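Local coordinates for protein peptidyl-prolyl cis-trans isomerase (Hirschia baltica, PDB 5EX2) that probably catalyses the cis-trans isomerisation of peptide bonds that precede proline, as a periplasmic folding helper of the cyclophilin family, at residues R18-V26 against V35-I43. Numbering follows the deposited sequence.
Sequences RSVDPDNLV and VYIELAPEI
Arg18 and Glu38 meet end-on in a bidentate salt bridge, NH1 lying 2.9 Å from OE2 and NH2 2.9 Å from OE1. Both carboxylate oxygens offer their syn lone pairs, and the two flat groups are nearly coplanar, 22° apart. The NH2 bond is almost straight, whereas OE2 sits slightly out of the guanidinium plane. Glu38 reaches this far because CG stands anti to its backbone N (chi1 -171°) and the chain stays extended beyond it; both methyls of Val20 come up against the carboxylate end, CG1 3.8 Å from Glu38 OE2 and CG2 3.8 Å from Glu38 OE1. A water also donates to Glu38 OE2 at 2.8 Å while accepting from Asp21 N and Asn24 ND2, so the buried carboxylate ties the loop to the strand. A leucine in place of Glu38 would probably leave the Arg18 guanidinium without its counter-charge and deprive that water of its acceptor.

Behind the ion pair runs the first hairpin of the cyclophilin beta-barrel, strands 25-30 and 33-39. Val26 and Ile37 form a hydrogen-bonded antiparallel pair, each backbone N donating to the other's O, and Leu39 N adds a 2.7 Å bond to Asn24 O. On the face opposite Glu38, Val26 CG2 packs 3.8 Å from Leu39 CD2, the side chains crossing at about a right angle. The Asn24 amide lies against Pro41 CG, its OD1 held by Arg52. Farther out, Asp21 OD1 accepts from Asp23 N in an Asx turn, and Asp23 is fixed by Arg56 and Ser220; Arg18 and Val20 pair through their backbones with strand 229-233, outside the barrel.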
loop_
_atom_site.group_PDB
_atom_site.type_symbol
_atom_site.label_atom_id
_atom_site.label_comp_id
_atom_site.label_asym_id
_atom_site.label_seq_id
_atom_site.Cartn_x
_atom_site.Cartn_y
_atom_site.Cartn_z
ATOM N N ARG A 18 -8.455 12.933 4.211
ATOM C CA ARG A 18 -7.067 13.339 4.046
ATOM C C ARG A 18 -6.722 13.359 2.567
ATOM O O ARG A 18 -6.903 12.363 1.871
ATOM C CB ARG A 18 -6.145 12.363 4.796
ATOM C CG ARG A 18 -4.657 12.618 4.597
ATOM C CD ARG A 18 -3.789 11.593 5.342
ATOM N NE ARG A 18 -3.998 10.223 4.882
ATOM C CZ ARG A 18 -3.453 9.719 3.779
ATOM N NH1 ARG A 18 -2.667 10.469 3.019
ATOM N NH2 ARG A 18 -3.704 8.467 3.437
ATOM N N SER A 19 -6.208 14.485 2.098
ATOM C CA SER A 19 -5.805 14.619 0.709
ATOM C C SER A 19 -4.464 13.920 0.509
ATOM O O SER A 19 -3.512 14.180 1.241
ATOM C CB SER A 19 -5.719 16.097 0.349
ATOM O OG SER A 19 -5.240 16.259 -0.971
ATOM N N VAL A 20 -4.384 13.055 -0.499
ATOM C CA VAL A 20 -3.152 12.331 -0.793
ATOM C C VAL A 20 -2.197 13.242 -1.546
ATOM O O VAL A 20 -2.562 13.870 -2.535
ATOM C CB VAL A 20 -3.442 11.046 -1.598
ATOM C CG1 VAL A 20 -2.158 10.366 -2.062
ATOM C CG2 VAL A 20 -4.279 10.070 -0.767
ATOM N N ASP A 21 -0.968 13.311 -1.065
ATOM C CA ASP A 21 0.106 14.044 -1.718
ATOM C C ASP A 21 0.352 13.476 -3.128
ATOM O O ASP A 21 0.555 12.276 -3.275
ATOM C CB ASP A 21 1.357 13.914 -0.837
ATOM C CG ASP A 21 2.536 14.736 -1.311
ATOM O OD1 ASP A 21 2.685 14.982 -2.522
ATOM O OD2 ASP A 21 3.358 15.103 -0.441
ATOM N N PRO A 22 0.335 14.322 -4.177
ATOM C CA PRO A 22 0.583 13.754 -5.510
ATOM C C PRO A 22 1.922 13.022 -5.649
ATOM O O PRO A 22 1.993 12.112 -6.466
ATOM C CB PRO A 22 0.558 14.985 -6.437
ATOM C CG PRO A 22 -0.137 16.029 -5.711
ATOM C CD PRO A 22 -0.030 15.749 -4.237
ATOM N N ASP A 23 2.942 13.385 -4.877
ATOM C CA ASP A 23 4.213 12.683 -4.956
ATOM C C ASP A 23 4.153 11.339 -4.214
ATOM O O ASP A 23 5.114 10.577 -4.261
ATOM C CB ASP A 23 5.351 13.547 -4.401
ATOM C CG ASP A 23 6.690 13.218 -5.039
ATOM O OD1 ASP A 23 6.733 12.989 -6.270
ATOM O OD2 ASP A 23 7.714 13.179 -4.328
ATOM N N ASN A 24 3.055 11.058 -3.520
ATOM C CA ASN A 24 2.857 9.743 -2.910
ATOM C C ASN A 24 1.827 8.912 -3.666
ATOM O O ASN A 24 1.350 7.913 -3.154
ATOM C CB ASN A 24 2.401 9.874 -1.452
ATOM C CG ASN A 24 3.455 10.457 -0.554
ATOM O OD1 ASN A 24 4.621 10.513 -0.902
ATOM N ND2 ASN A 24 3.037 10.904 0.623
ATOM N N LEU A 25 1.473 9.329 -4.877
ATOM C CA LEU A 25 0.394 8.682 -5.613
ATOM C C LEU A 25 0.885 8.224 -6.973
ATOM O O LEU A 25 1.337 9.027 -7.778
ATOM C CB LEU A 25 -0.790 9.635 -5.771
ATOM C CG LEU A 25 -2.076 9.096 -6.396
ATOM C CD1 LEU A 25 -2.637 7.909 -5.625
ATOM C CD2 LEU A 25 -3.112 10.224 -6.456
ATOM N N VAL A 26 0.750 6.928 -7.219
ATOM C CA VAL A 26 1.226 6.308 -8.441
ATOM C C VAL A 26 0.054 5.705 -9.186
ATOM O O VAL A 26 -0.809 5.061 -8.593
ATOM C CB VAL A 26 2.241 5.189 -8.140
ATOM C CG1 VAL A 26 2.982 4.770 -9.405
ATOM C CG2 VAL A 26 3.206 5.608 -7.030
ATOM N N VAL A 35 -4.895 0.876 -11.292
ATOM C CA VAL A 35 -4.605 0.700 -9.891
ATOM C C VAL A 35 -3.932 1.991 -9.422
ATOM O O VAL A 35 -2.916 2.404 -9.977
ATOM C CB VAL A 35 -3.687 -0.520 -9.636
ATOM C CG1 VAL A 35 -3.431 -0.696 -8.157
ATOM C CG2 VAL A 35 -4.291 -1.799 -10.236
ATOM N N TYR A 36 -4.528 2.642 -8.431
ATOM C CA TYR A 36 -3.943 3.823 -7.820
ATOM C C TYR A 36 -3.305 3.409 -6.508
ATOM O O TYR A 36 -3.995 2.901 -5.629
ATOM C CB TYR A 36 -5.004 4.907 -7.581
ATOM C CG TYR A 36 -5.612 5.468 -8.849
ATOM C CD1 TYR A 36 -4.952 6.420 -9.589
ATOM C CD2 TYR A 36 -6.862 5.051 -9.280
ATOM C CE1 TYR A 36 -5.515 6.934 -10.741
ATOM C CE2 TYR A 36 -7.433 5.564 -10.419
ATOM C CZ TYR A 36 -6.751 6.493 -11.140
ATOM O OH TYR A 36 -7.342 6.997 -12.277
ATOM N N ILE A 37 -2.004 3.636 -6.379
ATOM C CA ILE A 37 -1.266 3.213 -5.197
ATOM C C ILE A 37 -0.795 4.436 -4.421
ATOM O O ILE A 37 -0.183 5.344 -4.998
ATOM C CB ILE A 37 -0.054 2.355 -5.585
ATOM C CG1 ILE A 37 -0.533 1.070 -6.250
ATOM C CG2 ILE A 37 0.804 2.036 -4.353
ATOM C CD1 ILE A 37 0.557 0.290 -6.948
ATOM N N GLU A 38 -1.078 4.471 -3.124
ATOM C CA GLU A 38 -0.474 5.468 -2.250
ATOM C C GLU A 38 0.791 4.888 -1.630
ATOM O O GLU A 38 0.772 3.833 -1.003
ATOM C CB GLU A 38 -1.423 5.961 -1.139
ATOM C CG GLU A 38 -0.806 7.152 -0.414
ATOM C CD GLU A 38 -1.617 7.711 0.738
ATOM O OE1 GLU A 38 -2.655 7.133 1.111
ATOM O OE2 GLU A 38 -1.180 8.751 1.271
ATOM N N LEU A 39 1.883 5.616 -1.794
ATOM C CA LEU A 39 3.153 5.280 -1.178
ATOM C C LEU A 39 3.139 5.639 0.302
ATOM O O LEU A 39 2.499 6.616 0.711
ATOM C CB LEU A 39 4.284 6.033 -1.855
ATOM C CG LEU A 39 4.352 5.838 -3.358
ATOM C CD1 LEU A 39 5.401 6.761 -3.976
ATOM C CD2 LEU A 39 4.634 4.370 -3.684
ATOM N N ALA A 40 3.877 4.875 1.103
ATOM C CA ALA A 40 3.927 5.057 2.546
ATOM C C ALA A 40 5.351 5.349 3.022
ATOM O O ALA A 40 6.044 4.444 3.505
ATOM C CB ALA A 40 3.392 3.819 3.235
ATOM N N PRO A 41 5.797 6.606 2.899
ATOM C CA PRO A 41 7.202 6.911 3.189
ATOM C C PRO A 41 7.592 6.690 4.641
ATOM O O PRO A 41 8.758 6.404 4.917
ATOM C CB PRO A 41 7.336 8.397 2.842
ATOM C CG PRO A 41 6.134 8.776 2.101
ATOM C CD PRO A 41 5.075 7.751 2.314
ATOM N N GLU A 42 6.644 6.803 5.559
ATOM C CA GLU A 42 6.962 6.638 6.964
ATOM C C GLU A 42 7.158 5.152 7.303
ATOM O O GLU A 42 7.774 4.819 8.315
ATOM C CB GLU A 42 5.854 7.270 7.816
ATOM C CG GLU A 42 5.720 8.779 7.559
ATOM C CD GLU A 42 4.657 9.459 8.406
ATOM O OE1 GLU A 42 3.477 9.449 7.992
ATOM O OE2 GLU A 42 5.000 10.023 9.467
ATOM N N ILE A 43 6.691 4.268 6.431
ATOM C CA ILE A 43 6.744 2.832 6.665
ATOM C C ILE A 43 7.974 2.203 6.000
ATOM O O ILE A 43 8.651 1.355 6.588
ATOM C CB ILE A 43 5.448 2.162 6.171
ATOM C CG1 ILE A 43 4.261 2.687 6.988
ATOM C CG2 ILE A 43 5.560 0.645 6.246
ATOM C CD1 ILE A 43 2.908 2.219 6.506
HETATM O O HOH W 1 -0.006 11.212 0.778
#